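Local coordinates for protein TagI restriction endonuclease (Thermocrispum agreste, PDB 6GHS) that is a modification-dependent restriction endonuclease, probably recognising 5-methylcytosine or 5-hydroxymethylcytosine in DNA through its SRA domain and cutting with its HNH nuclease domain, at residues 3-8 against 39-44; 93-98 against 131-136; 64-69 against 148-153. One frame throughout, in Å; residues are numbered along the deposited sequence.

Interaction 1 of 3, residues 3-8 against 39-44; sequences YKRTFG and SGTAKQ
The N-terminal segment 3-8, in irregular extended conformation, passes strand 38-41 without pairing with it, the nearest CA atoms, those of R5 and G40, being 8.0 Å apart. This is a loop-to-strand contact in the SRA domain, bridged by side chains, and it illustrates how one arginine can join irregular backbone to a sheet edge. R5 sets off with CG anti to its backbone N (chi1 -161°) and bends at chi3, which brings the guanidinium up to S39 and G40. Its NE gives a hydrogen bond of 2.7 Å to OE1 of Q44; the oxygen lies in the guanidinium plane, yet the donor stands above the plane of the amide, and the two flat groups are turned 74° apart. CA of G40 sits 3.5 Å above one guanidinium face, offset toward its rim, and CE2 of Y3 lies toward the rim of the opposite face. D47 on the adjacent strand 45-51 binds three groups here: a salt bridge to NH1 of R5 and hydrogen bonds to the hydroxyls of Y3 and S39. An alanine in place of R5 would remove the bond to Q44 and the salt bridge to D47, and would probably loosen the N-terminal segment from the sheet. Nearby, the F7 ring meets the turn after the strand, its CZ 3.1 Å from the carbonyl O of Q44.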
loop_
_atom_site.group_PDB
_atom_site.type_symbol
_atom_site.label_atom_id
_atom_site.label_comp_id
_atom_site.label_asym_id
_atom_site.label_seq_id
_atom_site.Cartn_x
_atom_site.Cartn_y
_atom_site.Cartn_z
ATOM N N TYR A 3 15.363 -1.887 -29.151
ATOM C CA TYR A 3 15.095 -1.975 -27.710
ATOM C C TYR A 3 13.598 -2.131 -27.425
ATOM O O TYR A 3 12.773 -1.435 -28.007
ATOM C CB TYR A 3 15.608 -0.730 -26.995
ATOM C CG TYR A 3 15.487 -0.794 -25.495
ATOM C CD1 TYR A 3 16.363 -1.571 -24.753
ATOM C CD2 TYR A 3 14.504 -0.072 -24.810
ATOM C CE1 TYR A 3 16.264 -1.642 -23.371
ATOM C CE2 TYR A 3 14.401 -0.135 -23.419
ATOM C CZ TYR A 3 15.292 -0.919 -22.703
ATOM O OH TYR A 3 15.241 -1.016 -21.334
ATOM N N LYS A 4 13.285 -3.052 -26.517
ATOM C CA LYS A 4 11.928 -3.308 -26.031
ATOM C C LYS A 4 11.922 -2.946 -24.528
ATOM O O LYS A 4 12.672 -3.532 -23.741
ATOM C CB LYS A 4 11.582 -4.787 -26.290
ATOM C CG LYS A 4 10.319 -5.359 -25.636
ATOM C CD LYS A 4 9.017 -5.046 -26.384
ATOM C CE LYS A 4 7.916 -6.072 -26.075
ATOM N NZ LYS A 4 7.675 -6.294 -24.616
ATOM N N ARG A 5 11.095 -1.964 -24.148
ATOM C CA ARG A 5 11.040 -1.482 -22.762
ATOM C C ARG A 5 10.331 -2.493 -21.892
ATOM O O ARG A 5 9.180 -2.844 -22.141
ATOM C CB ARG A 5 10.333 -0.127 -22.647
ATOM C CG ARG A 5 10.671 0.582 -21.344
ATOM C CD ARG A 5 10.155 2.006 -21.269
ATOM N NE ARG A 5 10.646 2.833 -22.372
ATOM C CZ ARG A 5 11.882 3.316 -22.487
ATOM N NH1 ARG A 5 12.811 3.064 -21.571
ATOM N NH2 ARG A 5 12.202 4.062 -23.545
ATOM N N THR A 6 11.024 -2.954 -20.865
ATOM C CA THR A 6 10.574 -4.122 -20.137
ATOM C C THR A 6 10.927 -3.993 -18.677
ATOM O O THR A 6 12.061 -3.685 -18.330
ATOM C CB THR A 6 11.143 -5.407 -20.773
ATOM O OG1 THR A 6 10.442 -5.654 -22.000
ATOM C CG2 THR A 6 10.976 -6.629 -19.863
ATOM N N PHE A 7 9.929 -4.242 -17.837
ATOM C CA PHE A 7 10.039 -4.016 -16.423
ATOM C C PHE A 7 10.325 -5.329 -15.739
ATOM O O PHE A 7 9.697 -6.342 -16.039
ATOM C CB PHE A 7 8.741 -3.421 -15.887
ATOM C CG PHE A 7 8.345 -2.145 -16.564
ATOM C CD1 PHE A 7 8.853 -0.930 -16.126
ATOM C CD2 PHE A 7 7.480 -2.163 -17.660
ATOM C CE1 PHE A 7 8.496 0.245 -16.759
ATOM C CE2 PHE A 7 7.119 -0.988 -18.299
ATOM C CZ PHE A 7 7.628 0.216 -17.844
ATOM N N GLY A 8 11.270 -5.287 -14.808
ATOM C CA GLY A 8 11.668 -6.442 -14.030
ATOM C C GLY A 8 13.047 -6.888 -14.448
ATOM O O GLY A 8 13.765 -6.165 -15.149
ATOM N N SER A 39 16.202 5.521 -18.500
ATOM C CA SER A 39 15.488 4.794 -19.543
ATOM C C SER A 39 14.010 4.912 -19.264
ATOM O O SER A 39 13.523 4.250 -18.360
ATOM C CB SER A 39 15.890 3.312 -19.508
ATOM O OG SER A 39 15.107 2.521 -20.390
ATOM N N GLY A 40 13.280 5.732 -20.013
ATOM C CA GLY A 40 11.853 5.876 -19.729
ATOM C C GLY A 40 11.074 6.912 -20.501
ATOM O O GLY A 40 11.638 7.802 -21.140
ATOM N N THR A 41 9.755 6.794 -20.387
ATOM C CA THR A 41 8.786 7.544 -21.190
ATOM C C THR A 41 7.547 7.832 -20.337
ATOM O O THR A 41 7.128 7.001 -19.535
ATOM C CB THR A 41 8.454 6.724 -22.463
ATOM O OG1 THR A 41 9.504 6.932 -23.407
ATOM C CG2 THR A 41 7.151 7.121 -23.142
ATOM N N ALA A 42 6.969 9.015 -20.509
ATOM C CA ALA A 42 5.799 9.431 -19.726
ATOM C C ALA A 42 4.614 8.477 -19.833
ATOM O O ALA A 42 3.894 8.279 -18.860
ATOM C CB ALA A 42 5.362 10.826 -20.146
ATOM N N LYS A 43 4.420 7.909 -21.022
ATOM C CA LYS A 43 3.294 7.013 -21.316
ATOM C C LYS A 43 3.465 5.669 -20.624
ATOM O O LYS A 43 2.565 5.235 -19.909
ATOM C CB LYS A 43 3.116 6.794 -22.834
ATOM C CG LYS A 43 2.490 7.968 -23.595
ATOM C CD LYS A 43 3.448 9.150 -23.819
ATOM C CE LYS A 43 2.756 10.343 -24.490
ATOM N NZ LYS A 43 3.556 11.606 -24.421
ATOM N N GLN A 44 4.637 5.049 -20.791
ATOM C CA GLN A 44 4.842 3.629 -20.429
ATOM C C GLN A 44 5.520 3.362 -19.082
ATOM O O GLN A 44 5.362 2.267 -18.542
ATOM C CB GLN A 44 5.528 2.835 -21.563
ATOM C CG GLN A 44 6.627 3.535 -22.368
ATOM C CD GLN A 44 7.216 2.654 -23.475
ATOM O OE1 GLN A 44 8.363 2.824 -23.864
ATOM N NE2 GLN A 44 6.434 1.715 -23.978
#

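Interaction 2 of 3, residues 93-98 against 131-136; sequences GLVRSQ and VAHWFA
Polar and apolar contacts divide neatly here between the edge and the face of a single imidazole, where helix 89-100 packs on strand 122-137 in the SRA domain. The axes of the segments 93-98 and 131-136 pass 8.5 Å apart and run roughly antiparallel, at 146°. The polar part is one hydrogen bond, from ND1 of H133 to OE1 of Q98, 2.8 Å long with an N-H...O angle of 148°. Q98 leaves the helix with CG anti to its backbone N and bends at chi2, so that its amide reaches the ring edge with the two planes only 29° apart; the donor lies somewhat above the amide plane. The apolar part belongs to V95, one turn earlier. Its CG2 stands 3.8 Å from the centroid of the H133 ring, almost on the normal, as a CH-pi contact over the face, while CG1 lies against CE1. Van der Waals packing adds CG of Q98, 3.6 Å from the carbonyl O of V131, and OE1 of Q98 against CA of A132. Beyond the pair, NE2 of H133 bonds to D220, and NE2 of Q98 bonds to N259 of the second subunit. With ND1 donating to an amide oxygen and NE2 facing a carboxylate, H133 is held at both nitrogens, a setting that would probably favour the doubly protonated, positively charged imidazolium.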
loop_
_atom_site.group_PDB
_atom_site.type_symbol
_atom_site.label_atom_id
_atom_site.label_comp_id
_atom_site.label_asym_id
_atom_site.label_seq_id
_atom_site.Cartn_x
_atom_site.Cartn_y
_atom_site.Cartn_z
ATOM N N GLY A 93 8.359 9.470 -16.727
ATOM C CA GLY A 93 8.324 8.011 -16.676
ATOM C C GLY A 93 8.602 7.489 -15.285
ATOM O O GLY A 93 7.968 6.534 -14.832
ATOM N N LEU A 94 9.538 8.133 -14.601
ATOM C CA LEU A 94 9.855 7.753 -13.237
ATOM C C LEU A 94 8.699 7.972 -12.254
ATOM O O LEU A 94 8.555 7.205 -11.308
ATOM C CB LEU A 94 11.097 8.489 -12.737
ATOM C CG LEU A 94 12.426 7.770 -12.902
ATOM C CD1 LEU A 94 13.533 8.728 -12.510
ATOM C CD2 LEU A 94 12.482 6.513 -12.044
ATOM N N VAL A 95 7.897 9.008 -12.456
ATOM C CA VAL A 95 6.729 9.227 -11.598
ATOM C C VAL A 95 5.667 8.188 -11.921
ATOM O O VAL A 95 5.005 7.664 -11.031
ATOM C CB VAL A 95 6.106 10.629 -11.775
ATOM C CG1 VAL A 95 4.858 10.771 -10.903
ATOM C CG2 VAL A 95 7.122 11.720 -11.441
ATOM N N ARG A 96 5.500 7.917 -13.207
ATOM C CA ARG A 96 4.552 6.927 -13.667
ATOM C C ARG A 96 4.944 5.541 -13.161
ATOM O O ARG A 96 4.082 4.727 -12.920
ATOM C CB ARG A 96 4.465 6.975 -15.195
ATOM C CG ARG A 96 3.547 5.976 -15.868
ATOM C CD ARG A 96 2.123 6.032 -15.353
ATOM N NE ARG A 96 1.452 7.312 -15.576
ATOM C CZ ARG A 96 0.277 7.649 -15.030
ATOM N NH1 ARG A 96 -0.370 6.810 -14.212
ATOM N NH2 ARG A 96 -0.262 8.841 -15.290
ATOM N N SER A 97 6.234 5.275 -12.987
ATOM C CA SER A 97 6.669 4.022 -12.359
ATOM C C SER A 97 6.244 3.954 -10.905
ATOM O O SER A 97 5.769 2.920 -10.444
ATOM C CB SER A 97 8.188 3.833 -12.460
ATOM O OG SER A 97 8.537 3.263 -13.707
ATOM N N GLN A 98 6.440 5.059 -10.195
ATOM C CA GLN A 98 6.032 5.198 -8.802
ATOM C C GLN A 98 4.532 4.928 -8.656
ATOM O O GLN A 98 4.127 4.121 -7.823
ATOM C CB GLN A 98 6.366 6.606 -8.307
ATOM C CG GLN A 98 6.144 6.847 -6.820
ATOM C CD GLN A 98 5.489 8.194 -6.526
ATOM O OE1 GLN A 98 6.127 9.248 -6.608
ATOM N NE2 GLN A 98 4.210 8.157 -6.169
ATOM N N VAL A 131 9.272 5.416 -4.643
ATOM C CA VAL A 131 8.340 5.625 -3.539
ATOM C C VAL A 131 7.750 7.035 -3.510
ATOM O O VAL A 131 6.550 7.194 -3.277
ATOM C CB VAL A 131 9.011 5.272 -2.200
ATOM C CG1 VAL A 131 8.151 5.709 -1.014
ATOM C CG2 VAL A 131 9.287 3.774 -2.145
ATOM N N ALA A 132 8.580 8.049 -3.722
ATOM C CA ALA A 132 8.099 9.429 -3.743
ATOM C C ALA A 132 8.921 10.267 -4.682
ATOM O O ALA A 132 10.001 9.849 -5.092
ATOM C CB ALA A 132 8.158 10.024 -2.348
ATOM N N HIS A 133 8.404 11.449 -5.013
ATOM C CA HIS A 133 9.149 12.426 -5.800
ATOM C C HIS A 133 8.859 13.853 -5.364
ATOM O O HIS A 133 7.814 14.138 -4.809
ATOM C CB HIS A 133 8.823 12.273 -7.274
ATOM C CG HIS A 133 7.426 12.665 -7.614
ATOM N ND1 HIS A 133 6.409 11.746 -7.738
ATOM C CD2 HIS A 133 6.868 13.879 -7.835
ATOM C CE1 HIS A 133 5.285 12.377 -8.038
ATOM N NE2 HIS A 133 5.538 13.671 -8.106
ATOM N N TRP A 134 9.792 14.748 -5.633
ATOM C CA TRP A 134 9.641 16.146 -5.255
ATOM C C TRP A 134 10.561 17.007 -6.089
ATOM O O TRP A 134 11.338 16.497 -6.897
ATOM C CB TRP A 134 9.988 16.328 -3.778
ATOM C CG TRP A 134 11.363 15.868 -3.476
ATOM C CD1 TRP A 134 12.513 16.603 -3.529
ATOM C CD2 TRP A 134 11.748 14.544 -3.117
ATOM N NE1 TRP A 134 13.591 15.818 -3.207
ATOM C CE2 TRP A 134 13.149 14.549 -2.949
ATOM C CE3 TRP A 134 11.041 13.351 -2.914
ATOM C CZ2 TRP A 134 13.858 13.412 -2.589
ATOM C CZ3 TRP A 134 11.747 12.216 -2.556
ATOM C CH2 TRP A 134 13.144 12.254 -2.397
ATOM N N PHE A 135 10.464 18.317 -5.875
ATOM C CA PHE A 135 11.415 19.276 -6.421
ATOM C C PHE A 135 12.190 19.920 -5.297
ATOM O O PHE A 135 11.647 20.144 -4.209
ATOM C CB PHE A 135 10.703 20.318 -7.261
ATOM C CG PHE A 135 10.215 19.774 -8.556
ATOM C CD1 PHE A 135 9.076 18.981 -8.598
ATOM C CD2 PHE A 135 10.917 19.998 -9.725
ATOM C CE1 PHE A 135 8.626 18.448 -9.795
ATOM C CE2 PHE A 135 10.473 19.471 -10.923
ATOM C CZ PHE A 135 9.327 18.693 -10.960
ATOM N N ALA A 136 13.470 20.170 -5.559
ATOM C CA ALA A 136 14.341 20.873 -4.619
ATOM C C ALA A 136 15.227 21.831 -5.400
ATOM O O ALA A 136 15.153 21.885 -6.628
ATOM C CB ALA A 136 15.180 19.882 -3.819
#

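Interaction 3 of 3, residues 64-69 against 148-153; sequences EIIYTG and QFQLVK
Q150 rises with CG anti to its backbone N (chi1 -166°) and stays extended, while E64 bends at chi2 (-147°), and these torsions bring amide and carboxylate together above a pair of antiparallel strands. NE2 of Q150 gives OE2 of E64 a hydrogen bond of 2.7 Å, meeting the oxygen from above the carboxylate plane, with the two flat groups 62° apart. Beneath them lies regular beta pairing. I65 with L151 and Y67 with F149 are hydrogen-bonded pairs, each closed by two N-H...O=C bonds; the bond from N of L151 to O of I65, at 2.8 Å, is the straightest. E64-V152, I66-Q150 and T68-Q148 alternate with them as non-hydrogen-bonded pairs. On the face bearing E64, I66 and Q148, the extended Q148 lies alongside T68, its NE2 making a weak hydrogen bond of 3.4 Å to OG1, and CG2 of I66 packs against the same amide nitrogen. Stronger partners lie outside: OG1 of T68 bonds to D58, and OE1 of Q148 to NE1 of W134. On the other face, with I65, Y67, F149 and L151, the contacts are apolar. CD1 of L151 is 3.9 Å from CB of Y67. CB of I65 is 4.2 Å from CB of L151. Within the SRA sheet, strand 145-153 lies between 64-68 and 122-137; Y67 and L151 pack on I49 of strand 45-51, while Y67 and F149 meet L94 of helix 89-100.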
loop_
_atom_site.group_PDB
_atom_site.type_symbol
_atom_site.label_atom_id
_atom_site.label_comp_id
_atom_site.label_asym_id
_atom_site.label_seq_id
_atom_site.Cartn_x
_atom_site.Cartn_y
_atom_site.Cartn_z
ATOM N N GLU A 64 18.590 2.550 -0.060
ATOM C CA GLU A 64 17.860 3.783 -0.406
ATOM C C GLU A 64 18.690 4.595 -1.412
ATOM O O GLU A 64 19.921 4.613 -1.330
ATOM C CB GLU A 64 17.586 4.654 0.841
ATOM C CG GLU A 64 16.267 4.411 1.581
ATOM C CD GLU A 64 15.699 5.686 2.216
ATOM O OE1 GLU A 64 15.638 5.786 3.464
ATOM O OE2 GLU A 64 15.315 6.608 1.463
ATOM N N ILE A 65 18.009 5.258 -2.354
ATOM C CA ILE A 65 18.648 6.183 -3.302
ATOM C C ILE A 65 17.802 7.427 -3.506
ATOM O O ILE A 65 16.614 7.327 -3.817
ATOM C CB ILE A 65 18.833 5.577 -4.706
ATOM C CG1 ILE A 65 19.395 4.162 -4.632
ATOM C CG2 ILE A 65 19.758 6.460 -5.538
ATOM C CD1 ILE A 65 19.604 3.531 -5.988
ATOM N N ILE A 66 18.438 8.586 -3.356
ATOM C CA ILE A 66 17.865 9.847 -3.788
ATOM C C ILE A 66 18.452 10.113 -5.168
ATOM O O ILE A 66 19.611 10.512 -5.270
ATOM C CB ILE A 66 18.195 11.013 -2.823
ATOM C CG1 ILE A 66 17.941 10.618 -1.371
ATOM C CG2 ILE A 66 17.373 12.243 -3.166
ATOM C CD1 ILE A 66 16.616 9.927 -1.131
ATOM N N TYR A 67 17.665 9.863 -6.220
ATOM C CA TYR A 67 18.092 10.080 -7.609
ATOM C C TYR A 67 17.587 11.417 -8.115
ATOM O O TYR A 67 16.431 11.749 -7.917
ATOM C CB TYR A 67 17.568 8.967 -8.517
ATOM C CG TYR A 67 18.146 8.981 -9.919
ATOM C CD1 TYR A 67 19.506 8.754 -10.136
ATOM C CD2 TYR A 67 17.340 9.204 -11.032
ATOM C CE1 TYR A 67 20.049 8.761 -11.414
ATOM C CE2 TYR A 67 17.875 9.211 -12.316
ATOM C CZ TYR A 67 19.231 8.988 -12.502
ATOM O OH TYR A 67 19.779 8.994 -13.763
ATOM N N THR A 68 18.461 12.168 -8.779
ATOM C CA THR A 68 18.110 13.462 -9.367
ATOM C C THR A 68 17.873 13.310 -10.861
ATOM O O THR A 68 18.588 12.585 -11.543
ATOM C CB THR A 68 19.211 14.505 -9.122
ATOM O OG1 THR A 68 19.642 14.422 -7.757
ATOM C CG2 THR A 68 18.694 15.922 -9.401
ATOM N N GLY A 69 16.868 14.020 -11.356
ATOM C CA GLY A 69 16.332 13.792 -12.683
ATOM C C GLY A 69 17.102 14.439 -13.805
ATOM O O GLY A 69 18.196 14.940 -13.623
ATOM N N GLN A 148 13.473 15.200 -8.020
ATOM C CA GLN A 148 14.152 14.122 -7.290
ATOM C C GLN A 148 13.230 12.969 -6.925
ATOM O O GLN A 148 12.032 13.144 -6.760
ATOM C CB GLN A 148 14.815 14.664 -6.030
ATOM C CG GLN A 148 16.232 15.147 -6.255
ATOM C CD GLN A 148 16.896 15.639 -4.983
ATOM O OE1 GLN A 148 16.263 16.273 -4.132
ATOM N NE2 GLN A 148 18.184 15.352 -4.849
ATOM N N PHE A 149 13.813 11.788 -6.796
ATOM C CA PHE A 149 13.063 10.569 -6.555
ATOM C C PHE A 149 13.685 9.824 -5.383
ATOM O O PHE A 149 14.887 9.912 -5.154
ATOM C CB PHE A 149 13.058 9.694 -7.818
ATOM C CG PHE A 149 12.521 10.399 -9.032
ATOM C CD1 PHE A 149 13.351 11.188 -9.813
ATOM C CD2 PHE A 149 11.172 10.300 -9.379
ATOM C CE1 PHE A 149 12.848 11.852 -10.919
ATOM C CE2 PHE A 149 10.665 10.967 -10.482
ATOM C CZ PHE A 149 11.503 11.738 -11.254
ATOM N N GLN A 150 12.845 9.113 -4.638
ATOM C CA GLN A 150 13.298 8.192 -3.614
ATOM C C GLN A 150 13.092 6.750 -4.092
ATOM O O GLN A 150 11.963 6.353 -4.407
ATOM C CB GLN A 150 12.524 8.437 -2.334
ATOM C CG GLN A 150 13.138 7.764 -1.117
ATOM C CD GLN A 150 12.282 7.919 0.118
ATOM O OE1 GLN A 150 11.056 8.022 0.030
ATOM N NE2 GLN A 150 12.921 7.933 1.279
ATOM N N LEU A 151 14.184 5.979 -4.157
ATOM C CA LEU A 151 14.131 4.568 -4.581
ATOM C C LEU A 151 14.561 3.636 -3.449
ATOM O O LEU A 151 15.526 3.916 -2.751
ATOM C CB LEU A 151 14.985 4.327 -5.831
ATOM C CG LEU A 151 14.441 4.985 -7.106
ATOM C CD1 LEU A 151 14.908 6.423 -7.222
ATOM C CD2 LEU A 151 14.848 4.227 -8.355
ATOM N N VAL A 152 13.818 2.541 -3.279
ATOM C CA VAL A 152 14.010 1.569 -2.191
ATOM C C VAL A 152 14.162 0.188 -2.806
ATOM O O VAL A 152 13.390 -0.183 -3.696
ATOM C CB VAL A 152 12.789 1.521 -1.242
ATOM C CG1 VAL A 152 12.947 0.407 -0.204
ATOM C CG2 VAL A 152 12.588 2.863 -0.555
ATOM N N LYS A 153 15.120 -0.590 -2.316
ATOM C CA LYS A 153 15.350 -1.895 -2.901
ATOM C C LYS A 153 14.202 -2.849 -2.622
ATOM O O LYS A 153 13.766 -3.009 -1.488
ATOM C CB LYS A 153 16.649 -2.525 -2.431
ATOM C CG LYS A 153 16.907 -3.843 -3.146
ATOM C CD LYS A 153 18.378 -4.144 -3.234
ATOM C CE LYS A 153 18.612 -5.360 -4.099
ATOM N NZ LYS A 153 20.078 -5.573 -4.162
#

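In the fold
All three contacts reach one SRA sheet, but their chemistry follows their place in it. Interaction 3 is the most buried, a strand pair held chiefly by backbone bonds and apolar side chains. Interactions 1 and 2 are partly buried and depend on side chains: an arginine gives the bond to a glutamine oxygen in one, a histidine in the other. Interactions 2 and 3 have centres 8 Å apart and share the border between strands 122-137 and 145-153, where N of Q148 lies 2.7 Å from O of W134; both also touch the second subunit. Interaction 1 meets only interaction 2, where the turn at 42-43 packs on R96 and F7 touches S97, and no other chain of the assembly touches it.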